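Local coordinates for protein probable 2-oxoglutarate-dependent dioxygenase At5g05600 (Arabidopsis thaliana, PDB 6LSV) that oxidises the defence hormone jasmonate to 12-hydroxyjasmonate, using iron, 2-oxoglutarate and molecular oxygen, at residues 148-151 / 152-155; 169-172 / 173-176; 330-333 / 334-337. One frame throughout, in Å; residues are numbered along the deposited sequence.

Followed from the N terminus, the three contacts come in series: none nests inside another, none crosses, and each closes no more than a turn or two of local chain. Contact 1 folds the loop that leaves strand 137-144 of the main sheet and leads to helix 161-186. Contact 2 lies farther along, on that helix, where it packs over strands 233-237, 263-267 and 294-302. Contact 3 comes late, where helices 329-332 and 334-339 meet at the jasmonate pocket. No two of them touch: the nearest atoms are about 6 Å apart for contacts 1 and 2 and for contacts 1 and 3, and about 13 Å for contacts 2 and 3.

Contact 1: residues 148-151 / 152-155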
ATOM      1  N   LEU A 148      19.369  -2.208   3.284  1.00 37.11           N
ATOM      2  CA  LEU A 148      18.420  -1.216   3.767  1.00 31.89           C
ATOM      3  C   LEU A 148      17.716  -1.642   5.044  1.00 30.63           C
ATOM      4  O   LEU A 148      17.107  -0.797   5.710  1.00 32.57           O
ATOM      5  CB  LEU A 148      17.366  -0.922   2.694  1.00 38.95           C
ATOM      6  CG  LEU A 148      17.889  -0.301   1.399  1.00 35.21           C
ATOM      7  CD1 LEU A 148      16.742   0.007   0.458  1.00 29.36           C
ATOM      8  CD2 LEU A 148      18.685   0.953   1.717  1.00 32.80           C
ATOM      9  N   LYS A 149      17.786  -2.922   5.396  1.00 33.98           N
ATOM     10  CA  LYS A 149      17.100  -3.428   6.575  1.00 35.88           C
ATOM     11  C   LYS A 149      17.908  -3.106   7.824  1.00 36.58           C
ATOM     12  O   LYS A 149      19.116  -3.357   7.878  1.00 36.48           O
ATOM     13  CB  LYS A 149      16.879  -4.933   6.452  1.00 36.40           C
ATOM     14  CG  LYS A 149      16.132  -5.548   7.618  1.00 30.12           C
ATOM     15  CD  LYS A 149      15.774  -6.990   7.318  1.00 39.52           C
ATOM     16  CE  LYS A 149      15.628  -7.796   8.590  1.00 36.21           C
ATOM     17  NZ  LYS A 149      15.307  -9.219   8.297  1.00 43.08           N
ATOM     18  N   ASP A 150      17.233  -2.556   8.830  1.00 36.15           N
ATOM     19  CA  ASP A 150      17.905  -2.049  10.022  1.00 33.93           C
ATOM     20  C   ASP A 150      16.914  -2.108  11.176  1.00 35.88           C
ATOM     21  O   ASP A 150      15.964  -1.319  11.220  1.00 37.17           O
ATOM     22  CB  ASP A 150      18.406  -0.625   9.787  1.00 33.73           C
ATOM     23  CG  ASP A 150      19.081  -0.024  11.004  1.00 41.83           C
ATOM     24  OD1 ASP A 150      19.311  -0.747  11.998  1.00 41.53           O
ATOM     25  OD2 ASP A 150      19.384   1.188  10.962  1.00 46.35           O
ATOM     26  N   PHE A 151      17.145  -3.034  12.113  1.00 36.74           N
ATOM     27  CA  PHE A 151      16.249  -3.185  13.254  1.00 35.90           C
ATOM     28  C   PHE A 151      16.216  -1.936  14.125  1.00 40.71           C
ATOM     29  O   PHE A 151      15.224  -1.693  14.821  1.00 42.75           O
ATOM     30  CB  PHE A 151      16.669  -4.388  14.095  1.00 35.23           C
ATOM     31  CG  PHE A 151      16.615  -5.690  13.358  1.00 32.69           C
ATOM     32  CD1 PHE A 151      15.410  -6.189  12.900  1.00 30.15           C
ATOM     33  CD2 PHE A 151      17.769  -6.419  13.132  1.00 30.86           C
ATOM     34  CE1 PHE A 151      15.354  -7.391  12.226  1.00 37.48           C
ATOM     35  CE2 PHE A 151      17.721  -7.622  12.457  1.00 37.81           C
ATOM     36  CZ  PHE A 151      16.510  -8.109  12.003  1.00 34.58           C
ATOM     37  N   ASN A 152      17.286  -1.138  14.109  1.00 41.82           N
ATOM     38  CA  ASN A 152      17.326   0.049  14.957  1.00 42.96           C
ATOM     39  C   ASN A 152      16.343   1.113  14.490  1.00 40.58           C
ATOM     40  O   ASN A 152      15.890   1.930  15.300  1.00 36.01           O
ATOM     41  CB  ASN A 152      18.743   0.619  15.003  1.00 47.11           C
ATOM     42  CG  ASN A 152      19.763  -0.396  15.481  1.00 53.64           C
ATOM     43  OD1 ASN A 152      19.464  -1.250  16.318  1.00 58.39           O
ATOM     44  ND2 ASN A 152      20.977  -0.309  14.948  1.00 49.00           N
ATOM     45  N   LYS A 153      16.003   1.124  13.201  1.00 40.35           N
ATOM     46  CA  LYS A 153      14.978   2.015  12.675  1.00 34.45           C
ATOM     47  C   LYS A 153      13.576   1.435  12.810  1.00 29.19           C
ATOM     48  O   LYS A 153      12.624   2.012  12.276  1.00 31.49           O
ATOM     49  CB  LYS A 153      15.267   2.354  11.209  1.00 32.18           C
ATOM     50  CG  LYS A 153      16.562   3.126  11.000  1.00 29.64           C
ATOM     51  CD  LYS A 153      16.699   3.605   9.564  1.00 36.96           C
ATOM     52  CE  LYS A 153      18.125   4.035   9.251  1.00 35.86           C
ATOM     53  NZ  LYS A 153      18.850   2.996   8.467  1.00 32.47           N
ATOM     54  N   TRP A 154      13.432   0.316  13.500  1.00 29.77           N
ATOM     55  CA  TRP A 154      12.149  -0.293  13.798  1.00 31.00           C
ATOM     56  C   TRP A 154      11.686   0.117  15.186  1.00 29.91           C
ATOM     57  O   TRP A 154      12.481   0.593  16.001  1.00 30.74           O
ATOM     58  CB  TRP A 154      12.253  -1.820  13.718  1.00 32.50           C
ATOM     59  CG  TRP A 154      12.546  -2.347  12.348  1.00 34.40           C
ATOM     60  CD1 TRP A 154      12.945  -1.632  11.255  1.00 33.48           C
ATOM     61  CD2 TRP A 154      12.457  -3.710  11.924  1.00 33.80           C
ATOM     62  NE1 TRP A 154      13.117  -2.469  10.179  1.00 34.55           N
ATOM     63  CE2 TRP A 154      12.823  -3.750  10.565  1.00 30.23           C
ATOM     64  CE3 TRP A 154      12.106  -4.902  12.565  1.00 38.80           C
ATOM     65  CZ2 TRP A 154      12.843  -4.935   9.834  1.00 33.89           C
ATOM     66  CZ3 TRP A 154      12.130  -6.078  11.839  1.00 39.27           C
ATOM     67  CH2 TRP A 154      12.494  -6.086  10.487  1.00 36.22           C
ATOM     68  N   PRO A 155      10.393  -0.036  15.492  1.00 25.78           N
ATOM     69  CA  PRO A 155       9.924   0.306  16.839  1.00 27.74           C
ATOM     70  C   PRO A 155      10.522  -0.580  17.908  1.00 38.25           C
ATOM     71  O   PRO A 155      11.286  -1.511  17.626  1.00 38.69           O
ATOM     72  CB  PRO A 155       8.405   0.115  16.749  1.00 25.50           C
ATOM     73  CG  PRO A 155       8.095   0.192  15.326  1.00 31.12           C
ATOM     74  CD  PRO A 155       9.273  -0.380  14.605  1.00 27.56           C
TER
HETATM   75  O   HOH W   1      14.457  -1.735   7.893  1.00 28.57           O
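An Asx turn leading into a short 3-10 segment shapes the loop between strand 137-144 and helix 161-186, and Asp150 organises it by meeting both Asn152 and Lys153. Asp150 OD1 accepts the backbone N of Asn152 at 3.0 Å, from well above the carboxylate plane. Its other oxygen, OD2, takes the ammonium of Lys153 in a salt bridge, OD2 to NZ 3.1 Å, through the anti lone pair. With CG anti to its own N (chi1 178°), the carboxylate lies where both donors come to it, and the lysine chain bends at its last torsion to come across it. Two backbone bonds complete the winding: Lys153 N to Asp150 O at 3.1 Å, and Trp154 N to Phe151 O at 3.0 Å.

Beyond the turn, the indole of Trp154 packs against Phe151 and Lys149. The edge of Phe151 is directed at the face of the indole in a T-shaped pair, with centroids of the two six-membered rings 4.8 Å apart and planes at 80°; CD1 of the phenylalanine lies nearest CZ3. Phe151 CA adds a CH-pi contact over the five-membered ring. Lys149 reaches the far end of the indole obliquely, CG to Trp154 CZ2 4.0 Å, before its amine continues to a salt bridge with Asp166 on helix 161-186. That helix and strand 137-144 also touch the tryptophan through Ile165 and Leu141.

A water in the plane of the indole accepts both Trp154 NE1, at 2.7 Å, and Asp150 N. The buried indole N-H is thereby satisfied, and the carboxylate and the two backbone bonds together hold the turn; the lysine should favour its charged form.

Contact 2: residues 169-172 / 173-176; sequences GEEL and VKLS
Gly169 begins a run of i to i+4 bonds along helix 161-186: its O accepts Val173 N at 3.0 Å. The CG2 branch of the valine, set beside its own backbone N, lies alongside the same glycine oxygen. Glu170 follows, its O bonded to Lys174 N, and its extended side chain runs beside that of the lysine in the same direction. Their charged ends meet only in a long salt bridge, OE1 of Glu170 to NZ of Lys174 at 3.8 Å.

Glu171 supplies the closer partner. Its chain folds at the second torsion, chi2 -62°, and brings OE1 obliquely across to Lys174 NZ at 3.2 Å, where a salt bridge contains a weak hydrogen bond. One ammonium thus stands between two carboxylates in a small network on the outer side of the helix, while Glu171 O accepts Leu175 N in the regular manner.

Leu172 turns to the interior instead. Its O accepts the backbone N of Ser176 at 2.9 Å; the hydroxyl OG of Ser176 is modelled very close to the same oxygen, though its exact distance is doubtful. The leucine side chain packs on Ile235, Phe263 and Phe299, the inner face of the helix being laid over three strands of the main sheet; Leu175 and Ser176 share in that covering.

The chemistry divides the helix in two. On the buried face the bond from Ser176 N keeps the carbonyl of Leu172 paired within the helix. On the exposed face, the two acids would offset the lysine's charge and be stabilised by it in their ionised forms.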
ATOM      1  N   GLY A 169       7.268 -10.189   7.581  1.00 28.40           N
ATOM      2  CA  GLY A 169       7.927  -9.822   6.337  1.00 26.81           C
ATOM      3  C   GLY A 169       8.456 -11.024   5.578  1.00 32.56           C
ATOM      4  O   GLY A 169       8.351 -11.091   4.350  1.00 35.70           O
ATOM      5  N   GLU A 170       9.030 -11.991   6.297  1.00 35.56           N
ATOM      6  CA  GLU A 170       9.517 -13.206   5.652  1.00 29.72           C
ATOM      7  C   GLU A 170       8.385 -13.961   4.971  1.00 33.58           C
ATOM      8  O   GLU A 170       8.537 -14.442   3.841  1.00 33.96           O
ATOM      9  CB  GLU A 170      10.202 -14.104   6.681  1.00 35.72           C
ATOM     10  CG  GLU A 170      11.713 -14.138   6.596  1.00 43.03           C
ATOM     11  CD  GLU A 170      12.298 -15.288   7.387  1.00 49.48           C
ATOM     12  OE1 GLU A 170      12.256 -16.432   6.887  1.00 56.90           O
ATOM     13  OE2 GLU A 170      12.785 -15.049   8.513  1.00 48.29           O
ATOM     14  N   GLU A 171       7.239 -14.077   5.645  1.00 28.89           N
ATOM     15  CA  GLU A 171       6.135 -14.858   5.101  1.00 28.30           C
ATOM     16  C   GLU A 171       5.523 -14.183   3.881  1.00 30.55           C
ATOM     17  O   GLU A 171       5.141 -14.857   2.918  1.00 30.94           O
ATOM     18  CB  GLU A 171       5.077 -15.082   6.180  1.00 30.27           C
ATOM     19  CG  GLU A 171       5.501 -16.051   7.270  1.00 36.36           C
ATOM     20  CD  GLU A 171       5.785 -17.441   6.732  1.00 37.86           C
ATOM     21  OE1 GLU A 171       6.961 -17.863   6.763  1.00 42.31           O
ATOM     22  OE2 GLU A 171       4.833 -18.108   6.273  1.00 33.81           O
ATOM     23  N   LEU A 172       5.422 -12.852   3.901  1.00 32.31           N
ATOM     24  CA  LEU A 172       4.800 -12.146   2.787  1.00 27.17           C
ATOM     25  C   LEU A 172       5.738 -12.026   1.592  1.00 24.42           C
ATOM     26  O   LEU A 172       5.271 -11.906   0.455  1.00 27.28           O
ATOM     27  CB  LEU A 172       4.316 -10.768   3.243  1.00 28.19           C
ATOM     28  CG  LEU A 172       2.851 -10.737   3.698  1.00 25.71           C
ATOM     29  CD1 LEU A 172       2.630 -11.616   4.921  1.00 30.27           C
ATOM     30  CD2 LEU A 172       2.392  -9.331   3.985  1.00 22.31           C
ATOM     31  N   VAL A 173       7.052 -12.063   1.820  1.00 25.62           N
ATOM     32  CA  VAL A 173       7.987 -12.173   0.703  1.00 25.63           C
ATOM     33  C   VAL A 173       7.791 -13.502  -0.017  1.00 34.01           C
ATOM     34  O   VAL A 173       7.773 -13.560  -1.254  1.00 30.28           O
ATOM     35  CB  VAL A 173       9.435 -11.996   1.200  1.00 26.85           C
ATOM     36  CG1 VAL A 173      10.429 -12.536   0.178  1.00 19.10           C
ATOM     37  CG2 VAL A 173       9.722 -10.530   1.496  1.00 22.56           C
ATOM     38  N   LYS A 174       7.619 -14.588   0.745  1.00 32.00           N
ATOM     39  CA  LYS A 174       7.357 -15.895   0.146  1.00 31.76           C
ATOM     40  C   LYS A 174       6.029 -15.901  -0.604  1.00 30.20           C
ATOM     41  O   LYS A 174       5.935 -16.422  -1.722  1.00 36.75           O
ATOM     42  CB  LYS A 174       7.356 -16.978   1.228  1.00 37.45           C
ATOM     43  CG  LYS A 174       8.720 -17.306   1.807  1.00 41.32           C
ATOM     44  CD  LYS A 174       8.614 -18.369   2.890  1.00 40.26           C
ATOM     45  CE  LYS A 174       9.904 -18.477   3.688  1.00 46.85           C
ATOM     46  NZ  LYS A 174       9.653 -18.657   5.148  1.00 51.82           N
ATOM     47  N   LEU A 175       4.986 -15.342   0.011  1.00 28.19           N
ATOM     48  CA  LEU A 175       3.678 -15.300  -0.631  1.00 26.89           C
ATOM     49  C   LEU A 175       3.720 -14.484  -1.917  1.00 33.65           C
ATOM     50  O   LEU A 175       3.083 -14.846  -2.912  1.00 33.39           O
ATOM     51  CB  LEU A 175       2.645 -14.729   0.343  1.00 29.70           C
ATOM     52  CG  LEU A 175       1.264 -14.347  -0.195  1.00 33.72           C
ATOM     53  CD1 LEU A 175       0.570 -15.547  -0.839  1.00 25.17           C
ATOM     54  CD2 LEU A 175       0.409 -13.749   0.915  1.00 25.92           C
ATOM     55  N   SER A 176       4.473 -13.380  -1.921  1.00 29.09           N
ATOM     56  CA  SER A 176       4.553 -12.559  -3.124  1.00 34.24           C
ATOM     57  C   SER A 176       5.168 -13.336  -4.281  1.00 30.41           C
ATOM     58  O   SER A 176       4.685 -13.251  -5.416  1.00 25.22           O
ATOM     59  CB  SER A 176       5.353 -11.284  -2.853  1.00 25.15           C
ATOM     60  OG  SER A 176       4.944 -10.642  -1.657  1.00 25.50           O
TER

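Contact 3: residues 330-333 / 334-337. With JAA ({(1R,2R)-3-oxo-2-[(2Z)-pent-2-en-1-yl]cyclopentyl}acetic acid), chain D.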
ATOM      1  N   ASP A 330      13.450   3.892  -8.523  1.00 27.61           N
ATOM      2  CA  ASP A 330      14.050   4.971  -7.746  1.00 29.10           C
ATOM      3  C   ASP A 330      13.583   6.332  -8.243  1.00 29.27           C
ATOM      4  O   ASP A 330      13.288   7.227  -7.442  1.00 28.04           O
ATOM      5  CB  ASP A 330      15.571   4.876  -7.812  1.00 33.84           C
ATOM      6  CG  ASP A 330      16.145   4.040  -6.697  1.00 37.53           C
ATOM      7  OD1 ASP A 330      15.469   3.908  -5.654  1.00 33.31           O
ATOM      8  OD2 ASP A 330      17.271   3.522  -6.860  1.00 35.26           O
ATOM      9  N   GLN A 331      13.511   6.509  -9.564  1.00 28.01           N
ATOM     10  CA  GLN A 331      13.001   7.759 -10.115  1.00 23.33           C
ATOM     11  C   GLN A 331      11.501   7.880  -9.896  1.00 23.89           C
ATOM     12  O   GLN A 331      11.000   8.961  -9.568  1.00 23.91           O
ATOM     13  CB  GLN A 331      13.317   7.848 -11.607  1.00 22.50           C
ATOM     14  CG  GLN A 331      14.721   8.298 -11.941  1.00 30.70           C
ATOM     15  CD  GLN A 331      15.283   7.569 -13.149  1.00 39.86           C
ATOM     16  OE1 GLN A 331      14.601   7.401 -14.160  1.00 36.48           O
ATOM     17  NE2 GLN A 331      16.535   7.141 -13.051  1.00 49.04           N
ATOM     18  N   TYR A 332      10.771   6.778 -10.076  1.00 25.44           N
ATOM     19  CA  TYR A 332       9.314   6.831 -10.044  1.00 25.28           C
ATOM     20  C   TYR A 332       8.797   7.175  -8.654  1.00 23.43           C
ATOM     21  O   TYR A 332       7.907   8.020  -8.504  1.00 23.59           O
ATOM     22  CB  TYR A 332       8.737   5.496 -10.513  1.00 23.71           C
ATOM     23  CG  TYR A 332       7.249   5.526 -10.767  1.00 19.81           C
ATOM     24  CD1 TYR A 332       6.342   5.390  -9.723  1.00 16.80           C
ATOM     25  CD2 TYR A 332       6.751   5.692 -12.051  1.00 18.21           C
ATOM     26  CE1 TYR A 332       4.983   5.420  -9.953  1.00 17.84           C
ATOM     27  CE2 TYR A 332       5.393   5.719 -12.291  1.00 23.69           C
ATOM     28  CZ  TYR A 332       4.514   5.582 -11.238  1.00 23.38           C
ATOM     29  OH  TYR A 332       3.162   5.612 -11.469  1.00 26.69           O
ATOM     30  N   ARG A 333       9.338   6.527  -7.623  1.00 23.25           N
ATOM     31  CA  ARG A 333       8.798   6.689  -6.278  1.00 26.36           C
ATOM     32  C   ARG A 333       8.924   8.115  -5.755  1.00 17.29           C
ATOM     33  O   ARG A 333       8.263   8.454  -4.767  1.00 18.66           O
ATOM     34  CB  ARG A 333       9.487   5.716  -5.322  1.00 24.25           C
ATOM     35  CG  ARG A 333      10.898   6.126  -4.960  1.00 27.12           C
ATOM     36  CD  ARG A 333      11.715   4.932  -4.549  1.00 24.33           C
ATOM     37  NE  ARG A 333      10.992   4.091  -3.604  1.00 26.66           N
ATOM     38  CZ  ARG A 333      11.479   2.968  -3.095  1.00 26.89           C
ATOM     39  NH1 ARG A 333      12.689   2.559  -3.449  1.00 26.51           N
ATOM     40  NH2 ARG A 333      10.759   2.255  -2.236  1.00 23.88           N
ATOM     41  N   LEU A 334       9.734   8.960  -6.389  1.00 18.26           N
ATOM     42  CA  LEU A 334       9.850  10.340  -5.930  1.00 24.87           C
ATOM     43  C   LEU A 334       8.596  11.159  -6.212  1.00 20.85           C
ATOM     44  O   LEU A 334       8.384  12.182  -5.551  1.00 21.42           O
ATOM     45  CB  LEU A 334      11.071  11.005  -6.566  1.00 20.65           C
ATOM     46  CG  LEU A 334      12.394  10.499  -5.986  1.00 22.62           C
ATOM     47  CD1 LEU A 334      13.585  11.006  -6.786  1.00 25.44           C
ATOM     48  CD2 LEU A 334      12.507  10.895  -4.524  1.00 16.31           C
ATOM     49  N   PHE A 335       7.758  10.731  -7.161  1.00 23.10           N
ATOM     50  CA  PHE A 335       6.527  11.462  -7.449  1.00 24.93           C
ATOM     51  C   PHE A 335       5.617  11.515  -6.227  1.00 23.27           C
ATOM     52  O   PHE A 335       5.190  12.595  -5.803  1.00 20.39           O
ATOM     53  CB  PHE A 335       5.803  10.826  -8.636  1.00 31.47           C
ATOM     54  CG  PHE A 335       6.505  11.023  -9.950  1.00 34.73           C
ATOM     55  CD1 PHE A 335       7.022  12.263 -10.293  1.00 29.08           C
ATOM     56  CD2 PHE A 335       6.648   9.968 -10.843  1.00 34.06           C
ATOM     57  CE1 PHE A 335       7.672  12.449 -11.500  1.00 32.20           C
ATOM     58  CE2 PHE A 335       7.297  10.149 -12.054  1.00 30.78           C
ATOM     59  CZ  PHE A 335       7.811  11.393 -12.382  1.00 32.34           C
ATOM     60  N   ILE A 336       5.308  10.355  -5.641  1.00 24.17           N
ATOM     61  CA  ILE A 336       4.468  10.352  -4.447  1.00 22.28           C
ATOM     62  C   ILE A 336       5.250  10.840  -3.231  1.00 24.12           C
ATOM     63  O   ILE A 336       4.660  11.342  -2.267  1.00 21.41           O
ATOM     64  CB  ILE A 336       3.861   8.956  -4.207  1.00 18.64           C
ATOM     65  CG1 ILE A 336       2.505   9.084  -3.508  1.00 17.81           C
ATOM     66  CG2 ILE A 336       4.812   8.078  -3.395  1.00 18.65           C
ATOM     67  CD1 ILE A 336       1.831   7.755  -3.221  1.00 27.00           C
ATOM     68  N   ARG A 337       6.579  10.715  -3.250  1.00 20.67           N
ATOM     69  CA  ARG A 337       7.360  11.221  -2.127  1.00 20.89           C
ATOM     70  C   ARG A 337       7.364  12.743  -2.095  1.00 22.34           C
ATOM     71  O   ARG A 337       7.437  13.338  -1.013  1.00 24.67           O
ATOM     72  CB  ARG A 337       8.788  10.682  -2.189  1.00 19.79           C
ATOM     73  CG  ARG A 337       8.947   9.317  -1.553  1.00 19.22           C
ATOM     74  CD  ARG A 337      10.199   8.619  -2.040  1.00 20.43           C
ATOM     75  NE  ARG A 337      10.339   7.294  -1.447  1.00 23.00           N
ATOM     76  CZ  ARG A 337      11.332   6.936  -0.638  1.00 23.67           C
ATOM     77  NH1 ARG A 337      12.284   7.804  -0.321  1.00 15.70           N
ATOM     78  NH2 ARG A 337      11.374   5.703  -0.152  1.00 23.85           N
TER
HETATM   79  O01 JAA D 402       4.849   5.897   2.867  1.00 23.38           O
HETATM   80  O02 JAA D 402       8.281   3.172  -1.746  1.00 22.94           O
HETATM   81  O03 JAA D 402       8.939   5.221  -2.055  1.00 28.24           O
HETATM   82  C04 JAA D 402       6.570   4.876   0.145  1.00 26.64           C
HETATM   83  C05 JAA D 402       5.189   5.536   0.694  1.00 25.45           C
HETATM   84  C06 JAA D 402       7.677   5.756   0.782  1.00 23.20           C
HETATM   85  C07 JAA D 402       7.071   6.458   1.805  1.00 22.68           C
HETATM   86  C08 JAA D 402       5.523   5.922   1.892  1.00 24.18           C
HETATM   87  C09 JAA D 402       4.010   4.469   0.751  1.00 26.23           C
HETATM   88  C10 JAA D 402       6.661   4.919  -1.280  1.00 20.51           C
HETATM   89  C11 JAA D 402       3.276   4.423  -0.590  1.00 27.21           C
HETATM   90  C12 JAA D 402       8.037   4.408  -1.718  1.00 23.78           C
HETATM   91  C13 JAA D 402       1.960   4.478  -0.665  1.00 24.01           C
HETATM   92  C14 JAA D 402       1.098   4.598   0.590  1.00 28.82           C
HETATM   93  C15 JAA D 402       0.135   5.775   0.438  1.00 26.05           C
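Tyr332 O accepts Phe335 N at 3.0 Å, an i to i+3 bond at the junction of helices 329-332 and 334-339, beside a weak one from Leu334 N to Gln331 O. The next turn is of i to i+4 type, Arg337 N to Arg333 O at 3.2 Å. These two short helices line the jasmonate pocket of the double-stranded beta-helix (jelly-roll, cupin) fold of this family, and bring two arginines to one carboxylate.

Arg333 and Arg337 run alongside each other in one direction, guanidinium planes 57° apart, with Arg337 NH2 over one face of the Arg333 group, offset toward its rim. At the edge of that group, NH2 of Arg333 reaches JAA O02 almost straight at 2.7 Å. Its NE bonds to JAA O03 at 2.8 Å, an oxygen somewhat out of the guanidinium plane. A bend at chi3 (-47°) turns the group beside the carboxylate; NH1 meets Asp330 OD1 in a long salt bridge. Arg337 NE grips O03 from its own edge at 2.6 Å, with a weak second bond from NH2. Three bonds, one of them weak, therefore converge on O03, and Arg208 NH1 adds another to the ligand.

Away from the carboxylate, Phe335 and Tyr332 form a T-shaped pair, the edge of Phe335 toward the face of Tyr332, whose hydroxyl binds Asp269. Beside the hormone's pentenyl chain, Ile336 CD1 comes within 4.2 Å of JAA C13.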